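Side-chain contact in ancestral D-type dye decolorizing peroxidase (Geotrichum candidum, PDB 7ANV), which probably uses its bound haem to reduce hydrogen peroxide while oxidising dyes and other bulky substrates: residues G404-Q409 with G471-S476. Residues are numbered along the deposited sequence; the frame is centred on the assembly and turned at random.
Sequences GFQFIQ and GEYFFS. With HEM (protoporphyrin IX containing Fe), chain B.
Tyr-473 OH and Gln-406 NE2 are both hydrogen-bonded to one carboxylate oxygen, OD2 of Asp-111 on helix 108-115, which ties the strand's phenol to the helix's amide. The contact belongs to the C-terminal ferredoxin-like half of the dye-decolorizing peroxidase fold, where it joins strand 466-476, an outermost strand of its four-stranded antiparallel sheet, to the first turn of helix 405-413 beside the haem. No hydrogen bond links the two segments directly. Tyr-473 OH also lies at the edge of the Phe-405 ring, nearly in its plane and 3.4 Å from Phe-405 CE2. The Gln-406 chain is extended beyond CG (chi2 -178°), which carries the amide out to the carboxylate, its plane 77° from the tyrosine ring; on the way Gln-406 CG passes 3.9 Å from Tyr-473 OH. The two aromatic side chains cross at about a right angle, and Tyr-473 CE1 rests 4.0 Å from Phe-405 CE2. With CG anti to the backbone N (chi1 170°), Phe-405 reaches between tyrosine and haem, and Leu-115 and Val-250 touch both side chains. At the strand, the backbone N of Tyr-473 donates to Glu-472 OE2 at 2.7 Å, almost straight and using the oxygen's anti lone pair; the N of Gln-108 bonds to that same oxygen. Ile-408 and Gln-409, further along the helix, also line the haem pocket, and the other side of the phenylalanine ring comes obliquely against the porphyrin's vinyl group, Phe-405 CD1 lying 3.5 Å from HEM CBC.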
ATOM      1  N   GLY A 404       5.057 -10.401  -2.992  1.00 19.25           N
ATOM      2  CA  GLY A 404       4.274  -9.415  -2.236  1.00 18.48           C
ATOM      3  C   GLY A 404       3.213  -8.749  -3.065  1.00 18.39           C
ATOM      4  O   GLY A 404       2.214  -9.432  -3.425  1.00 19.90           O
ATOM      5  N   PHE A 405       3.396  -7.468  -3.364  1.00 18.16           N
ATOM      6  CA  PHE A 405       2.408  -6.648  -4.096  1.00 17.40           C
ATOM      7  C   PHE A 405       1.796  -7.448  -5.267  1.00 17.45           C
ATOM      8  O   PHE A 405       0.569  -7.489  -5.398  1.00 17.07           O
ATOM      9  CB  PHE A 405       3.027  -5.362  -4.631  1.00 18.02           C
ATOM     10  CG  PHE A 405       2.105  -4.650  -5.570  1.00 18.01           C
ATOM     11  CD1 PHE A 405       0.987  -3.992  -5.106  1.00 18.04           C
ATOM     12  CD2 PHE A 405       2.322  -4.680  -6.929  1.00 19.01           C
ATOM     13  CE1 PHE A 405       0.129  -3.347  -5.975  1.00 18.70           C
ATOM     14  CE2 PHE A 405       1.485  -4.003  -7.789  1.00 18.55           C
ATOM     15  CZ  PHE A 405       0.362  -3.363  -7.322  1.00 18.30           C
ATOM     16  N   GLN A 406       2.611  -7.996  -6.156  1.00 17.69           N
ATOM     17  CA  GLN A 406       2.069  -8.625  -7.397  1.00 17.90           C
ATOM     18  C   GLN A 406       1.184  -9.833  -7.052  1.00 18.46           C
ATOM     19  O   GLN A 406       0.160 -10.053  -7.722  1.00 18.37           O
ATOM     20  CB  GLN A 406       3.164  -9.095  -8.330  1.00 18.67           C
ATOM     21  CG  GLN A 406       3.810  -7.986  -9.142  1.00 18.56           C
ATOM     22  CD  GLN A 406       4.849  -8.567 -10.069  1.00 19.78           C
ATOM     23  OE1 GLN A 406       5.663  -9.388  -9.670  1.00 19.95           O
ATOM     24  NE2 GLN A 406       4.811  -8.197 -11.339  1.00 19.97           N
ATOM     25  N   PHE A 407       1.609 -10.644  -6.099  1.00 18.27           N
ATOM     26  CA  PHE A 407       0.880 -11.872  -5.720  1.00 18.71           C
ATOM     27  C   PHE A 407      -0.462 -11.476  -5.109  1.00 18.20           C
ATOM     28  O   PHE A 407      -1.511 -12.033  -5.456  1.00 17.06           O
ATOM     29  CB  PHE A 407       1.744 -12.704  -4.786  1.00 19.30           C
ATOM     30  CG  PHE A 407       1.374 -14.159  -4.842  1.00 20.57           C
ATOM     31  CD1 PHE A 407       1.862 -14.981  -5.839  1.00 22.12           C
ATOM     32  CD2 PHE A 407       0.482 -14.684  -3.927  1.00 21.71           C
ATOM     33  CE1 PHE A 407       1.523 -16.326  -5.893  1.00 22.92           C
ATOM     34  CE2 PHE A 407       0.127 -16.034  -3.990  1.00 22.39           C
ATOM     35  CZ  PHE A 407       0.620 -16.834  -4.984  1.00 23.22           C
ATOM     36  N   ILE A 408      -0.428 -10.534  -4.164  1.00 17.25           N
ATOM     37  CA  ILE A 408      -1.634 -10.021  -3.482  1.00 16.38           C
ATOM     38  C   ILE A 408      -2.609  -9.486  -4.507  1.00 16.77           C
ATOM     39  O   ILE A 408      -3.806  -9.907  -4.471  1.00 17.65           O
ATOM     40  CB  ILE A 408      -1.274  -8.980  -2.424  1.00 16.38           C
ATOM     41  CG1 ILE A 408      -0.410  -9.604  -1.333  1.00 17.17           C
ATOM     42  CG2 ILE A 408      -2.558  -8.374  -1.869  1.00 16.33           C
ATOM     43  CD1 ILE A 408       0.271  -8.565  -0.463  1.00 17.71           C
ATOM     44  N   GLN A 409      -2.155  -8.627  -5.413  1.00 16.74           N
ATOM     45  CA  GLN A 409      -3.071  -8.052  -6.412  1.00 17.04           C
ATOM     46  C   GLN A 409      -3.602  -9.155  -7.332  1.00 17.98           C
ATOM     47  O   GLN A 409      -4.818  -9.246  -7.545  1.00 18.25           O
ATOM     48  CB  GLN A 409      -2.398  -6.964  -7.231  1.00 17.24           C
ATOM     49  CG  GLN A 409      -3.322  -6.332  -8.246  1.00 17.28           C
ATOM     50  CD  GLN A 409      -4.301  -5.390  -7.591  1.00 17.83           C
ATOM     51  OE1 GLN A 409      -3.933  -4.399  -6.929  1.00 17.43           O
ATOM     52  NE2 GLN A 409      -5.577  -5.696  -7.766  1.00 18.06           N
ATOM     53  N   GLY A 471       2.094   4.157 -11.794  1.00 21.19           N
ATOM     54  CA  GLY A 471       3.071   3.960 -10.737  1.00 20.42           C
ATOM     55  C   GLY A 471       4.304   3.338 -11.302  1.00 19.32           C
ATOM     56  O   GLY A 471       4.453   3.308 -12.556  1.00 19.71           O
ATOM     57  N   GLU A 472       5.220   3.011 -10.414  1.00 18.56           N
ATOM     58  CA  GLU A 472       6.476   2.366 -10.802  1.00 18.62           C
ATOM     59  C   GLU A 472       6.980   1.488  -9.667  1.00 18.17           C
ATOM     60  O   GLU A 472       6.562   1.635  -8.496  1.00 18.49           O
ATOM     61  CB  GLU A 472       7.446   3.465 -11.263  1.00 19.39           C
ATOM     62  CG  GLU A 472       8.743   2.898 -11.810  1.00 19.70           C
ATOM     63  CD  GLU A 472       8.581   1.907 -12.963  1.00 21.10           C
ATOM     64  OE1 GLU A 472       8.759   2.336 -14.129  1.00 23.12           O
ATOM     65  OE2 GLU A 472       8.291   0.709 -12.713  1.00 20.98           O
ATOM     66  N   TYR A 473       7.860   0.564 -10.031  1.00 18.34           N
ATOM     67  CA  TYR A 473       8.600  -0.319  -9.115  1.00 17.74           C
ATOM     68  C   TYR A 473      10.008   0.224  -8.907  1.00 18.44           C
ATOM     69  O   TYR A 473      10.726   0.480  -9.862  1.00 19.23           O
ATOM     70  CB  TYR A 473       8.668  -1.727  -9.712  1.00 18.16           C
ATOM     71  CG  TYR A 473       7.328  -2.386  -9.899  1.00 18.65           C
ATOM     72  CD1 TYR A 473       6.255  -2.133  -9.049  1.00 18.20           C
ATOM     73  CD2 TYR A 473       7.140  -3.296 -10.911  1.00 19.01           C
ATOM     74  CE1 TYR A 473       5.046  -2.787  -9.195  1.00 18.70           C
ATOM     75  CE2 TYR A 473       5.935  -3.968 -11.072  1.00 19.33           C
ATOM     76  CZ  TYR A 473       4.875  -3.695 -10.236  1.00 19.07           C
ATOM     77  OH  TYR A 473       3.669  -4.316 -10.429  1.00 19.53           O
ATOM     78  N   PHE A 474      10.350   0.478  -7.640  1.00 17.81           N
ATOM     79  CA  PHE A 474      11.626   1.108  -7.270  1.00 17.35           C
ATOM     80  C   PHE A 474      12.340   0.203  -6.264  1.00 17.65           C
ATOM     81  O   PHE A 474      11.743  -0.729  -5.708  1.00 16.90           O
ATOM     82  CB  PHE A 474      11.426   2.493  -6.650  1.00 17.47           C
ATOM     83  CG  PHE A 474      10.650   3.494  -7.464  1.00 17.00           C
ATOM     84  CD1 PHE A 474       9.279   3.625  -7.336  1.00 17.09           C
ATOM     85  CD2 PHE A 474      11.315   4.350  -8.317  1.00 17.85           C
ATOM     86  CE1 PHE A 474       8.605   4.579  -8.073  1.00 17.16           C
ATOM     87  CE2 PHE A 474      10.655   5.312  -9.055  1.00 17.49           C
ATOM     88  CZ  PHE A 474       9.285   5.407  -8.941  1.00 18.02           C
ATOM     89  N   PHE A 475      13.605   0.557  -6.035  1.00 17.62           N
ATOM     90  CA  PHE A 475      14.483  -0.042  -5.016  1.00 17.58           C
ATOM     91  C   PHE A 475      15.078   1.064  -4.132  1.00 17.95           C
ATOM     92  O   PHE A 475      15.732   1.973  -4.656  1.00 18.58           O
ATOM     93  CB  PHE A 475      15.573  -0.867  -5.665  1.00 18.44           C
ATOM     94  CG  PHE A 475      16.441  -1.569  -4.658  1.00 19.45           C
ATOM     95  CD1 PHE A 475      15.949  -2.631  -3.930  1.00 20.26           C
ATOM     96  CD2 PHE A 475      17.759  -1.173  -4.451  1.00 20.91           C
ATOM     97  CE1 PHE A 475      16.746  -3.278  -2.994  1.00 20.31           C
ATOM     98  CE2 PHE A 475      18.553  -1.840  -3.538  1.00 21.00           C
ATOM     99  CZ  PHE A 475      18.046  -2.860  -2.807  1.00 20.65           C
ATOM    100  N   SER A 476      14.812   0.966  -2.820  1.00 17.32           N
ATOM    101  CA  SER A 476      15.330   1.859  -1.755  1.00 17.34           C
ATOM    102  C   SER A 476      16.603   1.234  -1.229  1.00 17.37           C
ATOM    103  O   SER A 476      16.507   0.265  -0.481  1.00 17.69           O
ATOM    104  CB  SER A 476      14.374   1.997  -0.631  1.00 17.25           C
ATOM    105  OG  SER A 476      13.227   2.717  -1.034  1.00 18.35           O
TER
HETATM  106  CHA HEM B 601      -5.519  -3.100   4.660  1.00 15.84           C
HETATM  107  CHB HEM B 601      -7.955   0.298   2.212  1.00 18.28           C
HETATM  108  CHC HEM B 601      -5.213  -0.648  -1.743  1.00 16.89           C
HETATM  109  CHD HEM B 601      -3.108  -4.296   0.654  1.00 16.42           C
HETATM  110  C1A HEM B 601      -6.400  -2.087   4.325  1.00 16.44           C
HETATM  111  C2A HEM B 601      -7.335  -1.503   5.215  1.00 17.24           C
HETATM  112  C3A HEM B 601      -8.035  -0.561   4.530  1.00 17.77           C
HETATM  113  C4A HEM B 601      -7.511  -0.535   3.208  1.00 16.97           C
HETATM  114  CMA HEM B 601      -9.131   0.345   5.068  1.00 18.06           C
HETATM  115  CAA HEM B 601      -7.587  -1.907   6.663  1.00 19.14           C
HETATM  116  CBA HEM B 601      -6.583  -1.376   7.672  1.00 19.61           C
HETATM  117  CGA HEM B 601      -5.589  -2.395   8.149  1.00 23.71           C
HETATM  118  O1A HEM B 601      -5.840  -3.593   8.373  1.00 30.60           O
HETATM  119  O2A HEM B 601      -4.483  -2.010   8.357  1.00 28.05           O
HETATM  120  C1B HEM B 601      -7.401   0.324   0.917  1.00 18.15           C
HETATM  121  C2B HEM B 601      -7.803   1.250  -0.097  1.00 17.65           C
HETATM  122  C3B HEM B 601      -7.037   1.018  -1.202  1.00 17.94           C
HETATM  123  C4B HEM B 601      -6.126  -0.103  -0.839  1.00 16.50           C
HETATM  124  CMB HEM B 601      -8.881   2.293   0.017  1.00 19.87           C
HETATM  125  CAB HEM B 601      -6.992   1.705  -2.514  1.00 18.31           C
HETATM  126  CBB HEM B 601      -7.418   2.971  -2.746  1.00 19.31           C
HETATM  127  C1C HEM B 601      -4.405  -1.757  -1.450  1.00 16.12           C
HETATM  128  C2C HEM B 601      -3.547  -2.418  -2.343  1.00 17.10           C
HETATM  129  C3C HEM B 601      -2.983  -3.475  -1.650  1.00 17.26           C
HETATM  130  C4C HEM B 601      -3.498  -3.434  -0.327  1.00 15.89           C
HETATM  131  CMC HEM B 601      -3.310  -2.021  -3.793  1.00 17.67           C
HETATM  132  CAC HEM B 601      -2.041  -4.510  -2.080  1.00 16.52           C
HETATM  133  CBC HEM B 601      -1.898  -4.867  -3.349  1.00 18.23           C
HETATM  134  C1D HEM B 601      -3.577  -4.197   1.965  1.00 15.89           C
HETATM  135  C2D HEM B 601      -3.044  -5.093   3.005  1.00 15.68           C
HETATM  136  C3D HEM B 601      -3.738  -4.762   4.115  1.00 16.54           C
HETATM  137  C4D HEM B 601      -4.672  -3.678   3.739  1.00 15.61           C
HETATM  138  CMD HEM B 601      -1.963  -6.167   2.927  1.00 15.52           C
HETATM  139  CAD HEM B 601      -3.579  -5.380   5.488  1.00 16.94           C
HETATM  140  CBD HEM B 601      -4.373  -6.687   5.654  1.00 17.79           C
HETATM  141  CGD HEM B 601      -4.084  -7.343   6.971  1.00 18.51           C
HETATM  142  O1D HEM B 601      -5.085  -7.736   7.623  1.00 17.56           O
HETATM  143  O2D HEM B 601      -2.909  -7.535   7.374  1.00 17.74           O
HETATM  144  NA  HEM B 601      -6.507  -1.476   3.083  1.00 17.15           N
HETATM  145  NB  HEM B 601      -6.403  -0.434   0.439  1.00 17.07           N
HETATM  146  NC  HEM B 601      -4.408  -2.408  -0.235  1.00 17.20           N
HETATM  147  ND  HEM B 601      -4.570  -3.392   2.413  1.00 14.43           N
HETATM  148 FE   HEM B 601      -5.504  -1.997   1.465  1.00 17.12          FE